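Local coordinates for hydrogenase (NiFe) small subunit HydA (PDB 3MYR) that serves as the electron-transfer subunit of the heterodimeric [NiFe] hydrogenase, carrying two [4Fe-4S] clusters and one [3Fe-4S] cluster and pairing with the nickel-bearing large subunit, at the interface of chains A and B. Residues are numbered along the deposited sequence; one frame, centred on the assembly and turned at random. Chains: chain A, Hydrogenase (NiFe) small subunit HydA; chain B, Nickel-dependent hydrogenase large subunit.

Contact 1: the interface of chains A and B. Residues chain A 11, 13-15; chain B 14-16, 37, 39, 557.
A:Glu13 and B:Glu14 point at each other tip to tip, their carboxylates turned 23° apart, with OE1 of A:Glu13 lying 3.9 Å from OE1 of B:Glu14. Water 1 bridges them, bonded to both of these oxygens and to the backbone carbonyl O of A:Glu13, 2.9 Å away. A:Thr15 runs alongside B:Glu14 in the opposite sense, its CB 3.6 Å from CG of the glutamate; the hydroxyl-to-OE1 approach is modelled too short and is doubtful. That hydroxyl, OG1, does donate to OE2 of A:Glu13 at 2.8 Å, coming in 46° out of the carboxylate plane; the glutamate chain is bent at chi2. On the far side, OE2 of B:Glu14 takes the backbone N-H of B:Ala557 on its syn side, at 2.8 Å. The ring of B:His16 stands steeply to the carboxylate of A:Glu13, 75° between planes, CE1 towards OE1. An alanine in place of A:Glu13 would probably leave water 1 more loosely held and take from the A:Thr15 hydroxyl its carboxylate acceptor. The stretch includes A:Cys14, a ligand of a [4Fe-4S] cluster, and B:Ala557 lies between active-site cysteines, so the patch is likely to link the cluster loop to the nickel-iron site.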
loop_
_atom_site.group_PDB
_atom_site.type_symbol
_atom_site.label_atom_id
_atom_site.label_comp_id
_atom_site.label_asym_id
_atom_site.label_seq_id
_atom_site.Cartn_x
_atom_site.Cartn_y
_atom_site.Cartn_z
ATOM N N PHE A 11 -1.299 6.984 12.441
ATOM C CA PHE A 11 -0.223 7.967 12.729
ATOM C C PHE A 11 1.041 7.629 11.893
ATOM O O PHE A 11 0.965 7.646 10.636
ATOM C CB PHE A 11 0.012 7.961 14.262
ATOM C CG PHE A 11 -1.148 8.586 15.062
ATOM C CD1 PHE A 11 -1.759 9.763 14.626
ATOM C CD2 PHE A 11 -1.560 8.045 16.275
ATOM C CE1 PHE A 11 -2.721 10.436 15.412
ATOM C CE2 PHE A 11 -2.559 8.676 17.052
ATOM C CZ PHE A 11 -3.145 9.872 16.619
ATOM N N GLU A 13 2.135 5.006 10.374
ATOM C CA GLU A 13 1.843 3.628 9.998
ATOM C C GLU A 13 2.197 3.417 8.513
ATOM O O GLU A 13 2.385 4.410 7.733
ATOM C CB GLU A 13 0.384 3.245 10.222
ATOM C CG GLU A 13 -0.620 4.347 10.111
ATOM C CD GLU A 13 -1.206 4.626 8.715
ATOM O OE1 GLU A 13 -1.044 5.797 8.188
ATOM O OE2 GLU A 13 -2.017 3.785 8.260
ATOM N N CYS A 14 2.139 2.153 8.088
ATOM C CA CYS A 14 2.392 1.895 6.675
ATOM C C CYS A 14 1.056 1.483 6.009
ATOM O O CYS A 14 1.010 1.230 4.810
ATOM C CB CYS A 14 3.475 0.767 6.601
ATOM S SG CYS A 14 2.773 -0.947 6.812
ATOM N N THR A 15 -0.010 1.382 6.830
ATOM C CA THR A 15 -1.391 1.050 6.429
ATOM C C THR A 15 -1.575 -0.484 6.274
ATOM O O THR A 15 -2.677 -0.966 6.050
ATOM C CB THR A 15 -1.948 1.920 5.220
ATOM O OG1 THR A 15 -1.729 3.335 5.480
ATOM C CG2 THR A 15 -3.518 1.700 4.982
ATOM N N GLU B 14 -3.594 6.361 0.753
ATOM C CA GLU B 14 -2.725 5.865 1.827
ATOM C C GLU B 14 -1.882 7.031 2.371
ATOM O O GLU B 14 -1.305 7.794 1.607
ATOM C CB GLU B 14 -1.783 4.788 1.274
ATOM C CG GLU B 14 -1.028 4.013 2.427
ATOM C CD GLU B 14 -0.093 4.922 3.266
ATOM O OE1 GLU B 14 -0.023 4.702 4.540
ATOM O OE2 GLU B 14 0.551 5.844 2.666
ATOM N N GLY B 15 -1.870 7.209 3.676
ATOM C CA GLY B 15 -0.960 8.136 4.292
ATOM C C GLY B 15 -1.444 9.559 4.374
ATOM O O GLY B 15 -2.635 9.838 4.273
ATOM N N HIS B 16 -0.499 10.484 4.548
ATOM C CA HIS B 16 -0.821 11.794 5.109
ATOM C C HIS B 16 -0.512 12.914 4.140
ATOM O O HIS B 16 0.646 13.305 4.010
ATOM C CB HIS B 16 -0.041 11.988 6.431
ATOM C CG HIS B 16 -0.567 11.119 7.525
ATOM N ND1 HIS B 16 0.094 9.986 7.974
ATOM C CD2 HIS B 16 -1.774 11.110 8.129
ATOM C CE1 HIS B 16 -0.629 9.399 8.916
ATOM N NE2 HIS B 16 -1.781 10.044 8.999
ATOM N N MET B 37 3.921 13.344 7.050
ATOM C CA MET B 37 4.428 12.337 8.015
ATOM C C MET B 37 5.738 11.781 7.469
ATOM O O MET B 37 5.862 11.513 6.247
ATOM C CB MET B 37 3.391 11.241 8.276
ATOM C CG MET B 37 3.793 10.210 9.360
ATOM S SD MET B 37 4.920 8.890 8.758
ATOM C CE MET B 37 3.755 7.688 8.007
ATOM N N ARG B 39 9.083 8.885 8.578
ATOM C CA ARG B 39 9.666 7.868 9.474
ATOM C C ARG B 39 11.212 7.755 9.393
ATOM O O ARG B 39 11.874 7.430 10.401
ATOM C CB ARG B 39 9.010 6.487 9.271
ATOM C CG ARG B 39 7.540 6.498 9.677
ATOM C CD ARG B 39 6.705 5.349 9.122
ATOM N NE ARG B 39 6.692 5.403 7.658
ATOM C CZ ARG B 39 6.406 4.371 6.860
ATOM N NH1 ARG B 39 6.158 3.159 7.385
ATOM N NH2 ARG B 39 6.485 4.538 5.532
ATOM N N ALA B 557 3.039 7.177 2.584
ATOM C CA ALA B 557 4.016 6.364 3.328
ATOM C C ALA B 557 5.064 5.913 2.295
ATOM O O ALA B 557 6.275 6.053 2.530
ATOM C CB ALA B 557 3.309 5.094 3.973
HETATM O O HOH W 1 1.065 6.600 6.419
HETATM O O HOH W 2 -3.194 5.764 5.572
#

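Contact 2: the interface of chains A and B. Residues chain A 12, 85, 126-127; chain B 38-40, 352.
Between the cluster-binding loop of the small subunit, which A:Gln12 precedes, and the large-subunit loop after strand 27-35 lies a backbone-led seam of the hydrogenase heterodimer. A:Gln12 reaches over with its side-chain amide: NE2 gives one N-H to the carbonyl O of B:Val38 at 3.1 Å, in the plane of that carbonyl. NE2 also donates to OG1 of A:Thr127 at 2.9 Å, a nearly straight bond of 171° at the hydrogen. Both acceptors lie close to the amide plane, so the two bonds together fix the rotation of the amide. The chain of A:Gln12 is extended beyond CG (chi2 179°), and it slides antiparallel past B:Arg39, CB against CG. B:Val38 is held from its other end as well, its backbone N bonding to the carbonyl O of A:Phe85 at 3.1 Å.

The apolar half is built round A:Thr127. Its OG1 sits between backbone N and carbonyl carbon (chi1 64°), leaving CG2 to lie over the rim of one face of the A:Phe85 ring. CD1 of B:Leu352 touches this methyl and also CE2 of A:Phe85, the leucine crossing the ring side chain at about a right angle. CG1 of B:Val38 packs on CD2 of the same ring, 4.0 Å away. On the hydroxyl side of A:Thr127, water 4 links its OG1, 2.6 Å away, to the carbonyl O of B:Arg39.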
loop_
_atom_site.group_PDB
_atom_site.type_symbol
_atom_site.label_atom_id
_atom_site.label_comp_id
_atom_site.label_asym_id
_atom_site.label_seq_id
_atom_site.Cartn_x
_atom_site.Cartn_y
_atom_site.Cartn_z
ATOM N N GLN A 12 2.105 7.092 12.503
ATOM C CA GLN A 12 3.265 6.711 11.658
ATOM C C GLN A 12 3.106 5.251 11.244
ATOM O O GLN A 12 3.825 4.336 11.753
ATOM C CB GLN A 12 4.594 6.895 12.397
ATOM C CG GLN A 12 4.872 8.359 12.813
ATOM C CD GLN A 12 6.188 8.381 13.553
ATOM O OE1 GLN A 12 6.264 7.881 14.669
ATOM N NE2 GLN A 12 7.242 8.968 12.943
ATOM N N PHE A 85 7.186 16.369 12.678
ATOM C CA PHE A 85 7.413 15.035 12.077
ATOM C C PHE A 85 6.120 14.335 11.576
ATOM O O PHE A 85 6.145 13.656 10.556
ATOM C CB PHE A 85 8.092 14.075 13.069
ATOM C CG PHE A 85 9.560 14.395 13.367
ATOM C CD1 PHE A 85 10.057 14.275 14.673
ATOM C CD2 PHE A 85 10.424 14.870 12.373
ATOM C CE1 PHE A 85 11.421 14.582 14.970
ATOM C CE2 PHE A 85 11.770 15.183 12.654
ATOM C CZ PHE A 85 12.279 15.020 13.944
ATOM N N PRO A 126 14.835 8.210 14.165
ATOM C CA PRO A 126 15.047 9.617 13.798
ATOM C C PRO A 126 13.916 10.612 14.178
ATOM O O PRO A 126 14.165 11.826 14.212
ATOM C CB PRO A 126 15.163 9.575 12.251
ATOM C CG PRO A 126 15.092 8.179 11.833
ATOM C CD PRO A 126 15.031 7.275 13.041
ATOM N N THR A 127 12.729 10.098 14.475
ATOM C CA THR A 127 11.537 10.925 14.731
ATOM C C THR A 127 11.074 10.852 16.199
ATOM O O THR A 127 10.085 11.484 16.558
ATOM C CB THR A 127 10.352 10.605 13.808
ATOM O OG1 THR A 127 9.915 9.270 14.072
ATOM C CG2 THR A 127 10.720 10.769 12.272
ATOM N N VAL B 38 6.728 11.614 8.355
ATOM C CA VAL B 38 7.980 10.984 7.941
ATOM C C VAL B 38 8.368 9.934 9.003
ATOM O O VAL B 38 8.000 10.112 10.210
ATOM C CB VAL B 38 9.114 12.108 7.838
ATOM C CG1 VAL B 38 9.309 12.770 9.168
ATOM C CG2 VAL B 38 10.445 11.517 7.261
ATOM N N ARG B 39 9.083 8.885 8.578
ATOM C CA ARG B 39 9.666 7.868 9.474
ATOM C C ARG B 39 11.212 7.755 9.393
ATOM O O ARG B 39 11.874 7.430 10.401
ATOM C CB ARG B 39 9.010 6.487 9.271
ATOM C CG ARG B 39 7.540 6.498 9.677
ATOM C CD ARG B 39 6.705 5.349 9.122
ATOM N NE ARG B 39 6.692 5.403 7.658
ATOM C CZ ARG B 39 6.406 4.371 6.860
ATOM N NH1 ARG B 39 6.158 3.159 7.385
ATOM N NH2 ARG B 39 6.485 4.538 5.532
ATOM N N GLY B 40 11.764 7.971 8.194
ATOM C CA GLY B 40 13.230 8.011 7.978
ATOM C C GLY B 40 13.755 6.570 7.960
ATOM O O GLY B 40 14.828 6.257 8.487
ATOM N N LEU B 352 16.772 14.931 8.273
ATOM C CA LEU B 352 15.442 15.569 8.459
ATOM C C LEU B 352 15.618 16.976 9.027
ATOM O O LEU B 352 16.292 17.130 10.022
ATOM C CB LEU B 352 14.566 14.763 9.437
ATOM C CG LEU B 352 14.420 13.245 9.211
ATOM C CD1 LEU B 352 13.283 12.657 10.096
ATOM C CD2 LEU B 352 14.061 13.008 7.777
HETATM O O HOH W 3 5.351 2.334 10.233
HETATM O O HOH W 4 11.491 7.388 13.135
#

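Contact 3: the interface of chains A and B. Residues chain A 10-11, 13, 43, 87-89; chain B 8-9, 16, 36.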
loop_
_atom_site.group_PDB
_atom_site.type_symbol
_atom_site.label_atom_id
_atom_site.label_comp_id
_atom_site.label_asym_id
_atom_site.label_seq_id
_atom_site.Cartn_x
_atom_site.Cartn_y
_atom_site.Cartn_z
ATOM N N SER A 10 -4.732 7.006 12.497
ATOM C CA SER A 10 -3.589 6.470 11.718
ATOM C C SER A 10 -2.412 7.423 11.869
ATOM O O SER A 10 -2.522 8.586 11.476
ATOM C CB SER A 10 -3.999 6.397 10.219
ATOM O OG SER A 10 -5.082 5.511 10.112
ATOM N N PHE A 11 -1.299 6.984 12.441
ATOM C CA PHE A 11 -0.223 7.967 12.729
ATOM C C PHE A 11 1.041 7.629 11.893
ATOM O O PHE A 11 0.965 7.646 10.636
ATOM C CB PHE A 11 0.012 7.961 14.262
ATOM C CG PHE A 11 -1.148 8.586 15.062
ATOM C CD1 PHE A 11 -1.759 9.763 14.626
ATOM C CD2 PHE A 11 -1.560 8.045 16.275
ATOM C CE1 PHE A 11 -2.721 10.436 15.412
ATOM C CE2 PHE A 11 -2.559 8.676 17.052
ATOM C CZ PHE A 11 -3.145 9.872 16.619
ATOM N N GLU A 13 2.135 5.006 10.374
ATOM C CA GLU A 13 1.843 3.628 9.998
ATOM C C GLU A 13 2.197 3.417 8.513
ATOM O O GLU A 13 2.385 4.410 7.733
ATOM C CB GLU A 13 0.384 3.245 10.222
ATOM C CG GLU A 13 -0.620 4.347 10.111
ATOM C CD GLU A 13 -1.206 4.626 8.715
ATOM O OE1 GLU A 13 -1.044 5.797 8.188
ATOM O OE2 GLU A 13 -2.017 3.785 8.260
ATOM N N HIS A 43 -9.278 7.331 7.898
ATOM C CA HIS A 43 -8.677 8.053 6.745
ATOM C C HIS A 43 -8.722 7.287 5.467
ATOM O O HIS A 43 -8.853 7.891 4.403
ATOM C CB HIS A 43 -7.172 8.357 6.940
ATOM C CG HIS A 43 -6.887 9.560 7.780
ATOM N ND1 HIS A 43 -5.614 10.090 7.908
ATOM C CD2 HIS A 43 -7.695 10.318 8.572
ATOM C CE1 HIS A 43 -5.645 11.121 8.744
ATOM N NE2 HIS A 43 -6.895 11.274 9.167
ATOM N N THR A 87 1.814 15.192 11.320
ATOM C CA THR A 87 0.678 16.056 11.718
ATOM C C THR A 87 -0.495 15.670 10.820
ATOM O O THR A 87 -0.309 15.001 9.744
ATOM C CB THR A 87 1.053 17.566 11.433
ATOM O OG1 THR A 87 1.250 17.687 10.029
ATOM C CG2 THR A 87 2.372 17.954 12.137
ATOM N N VAL A 88 -1.695 16.023 11.275
ATOM C CA VAL A 88 -2.916 15.904 10.467
ATOM C C VAL A 88 -3.675 17.198 10.653
ATOM O O VAL A 88 -3.782 17.662 11.781
ATOM C CB VAL A 88 -3.852 14.729 10.950
ATOM C CG1 VAL A 88 -5.129 14.697 10.110
ATOM C CG2 VAL A 88 -3.125 13.363 10.831
ATOM N N ALA A 89 -4.172 17.812 9.568
ATOM C CA ALA A 89 -4.896 19.100 9.671
ATOM C C ALA A 89 -4.087 20.181 10.513
ATOM O O ALA A 89 -4.654 20.900 11.322
ATOM C CB ALA A 89 -6.305 18.873 10.294
ATOM N N ASP B 8 -6.872 19.034 4.186
ATOM C CA ASP B 8 -6.005 18.267 5.071
ATOM C C ASP B 8 -6.914 17.721 6.187
ATOM O O ASP B 8 -7.445 18.484 6.954
ATOM C CB ASP B 8 -4.944 19.219 5.612
ATOM C CG ASP B 8 -3.895 18.527 6.427
ATOM O OD1 ASP B 8 -2.859 19.176 6.750
ATOM O OD2 ASP B 8 -4.124 17.357 6.820
ATOM N N PRO B 9 -7.115 16.397 6.269
ATOM C CA PRO B 9 -6.441 15.348 5.479
ATOM C C PRO B 9 -7.127 15.130 4.136
ATOM O O PRO B 9 -8.329 15.211 4.026
ATOM C CB PRO B 9 -6.638 14.068 6.323
ATOM C CG PRO B 9 -7.923 14.338 7.170
ATOM C CD PRO B 9 -7.985 15.870 7.343
ATOM N N HIS B 16 -0.499 10.484 4.548
ATOM C CA HIS B 16 -0.821 11.794 5.109
ATOM C C HIS B 16 -0.512 12.914 4.140
ATOM O O HIS B 16 0.646 13.305 4.010
ATOM C CB HIS B 16 -0.041 11.988 6.431
ATOM C CG HIS B 16 -0.567 11.119 7.525
ATOM N ND1 HIS B 16 0.094 9.986 7.974
ATOM C CD2 HIS B 16 -1.774 11.110 8.129
ATOM C CE1 HIS B 16 -0.629 9.399 8.916
ATOM N NE2 HIS B 16 -1.781 10.044 8.999
ATOM N N THR B 36 2.828 14.964 5.141
ATOM C CA THR B 36 2.900 15.525 6.484
ATOM C C THR B 36 3.219 14.412 7.490
ATOM O O THR B 36 2.923 14.579 8.676
ATOM C CB THR B 36 1.588 16.301 6.904
ATOM O OG1 THR B 36 0.510 15.350 7.027
ATOM C CG2 THR B 36 1.144 17.373 5.814
HETATM O O HOH W 5 -0.889 18.934 8.698
HETATM O O HOH W 6 4.245 17.580 9.003
#
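The imidazole of A:His43 carries CB of B:Pro9 over one face, 3.9 Å above the plane and displaced toward the rim, while CG2 of A:Val88 and CD2 of B:His16 come in at its edge, in plane. A:His43 crosses both B:Pro9 and B:His16 at about a right angle. This is part of the small-to-large subunit interface of a [NiFe] hydrogenase, where B:His16 pushes into the small subunit beside the end of strand 5-10. The ring of B:His16 has the carbonyl carbon of A:Ser10 at its edge, and NE2 makes a weak hydrogen bond to the carbonyl O of A:Ser10 at 3.0 Å. CG2 of A:Val88 packs 3.8 Å from CD2 of B:His16, and the other branch of the valine, CG1, anti to the backbone N (chi1 178°), turns to the B:Pro9 ring, which follows a cis peptide bond.

Strand 87-88 is gripped at its backbone. The N-H of A:Thr87 bonds to the carbonyl O of B:Thr36 at 2.9 Å, and OG1 of B:Thr36 returns a bond to the carbonyl O of A:Thr87, approaching from above the carbonyl plane. One residue past the strand, the backbone N-H of A:Ala89 donates a hydrogen bond to OD2 of B:Asp8 at 2.8 Å, again from above the carboxylate, 59° out of its plane. The other carboxylate oxygen, OD1, is tied through water 5 to OG1 of A:Thr87, each leg 2.8 Å long.

Contacts 1 and 3 are neighbours, the centres of their C-alpha atoms about 7 Å apart, and share A:Phe11, A:Glu13 and B:His16. Contact 2 lies about 10 Å from contact 1, joined to it through B:Arg39, and about 13 Å from contact 3. On the small subunit, one run of chain from the end of strand 5-10 to the cysteine ligand feeds all three; on the large subunit, residues 36 to 39, just after strand 27-35, do the same. The three therefore form one continuous seam of the heterodimer, which is likely to keep the [4Fe-4S] cluster in register with the nickel-iron centre.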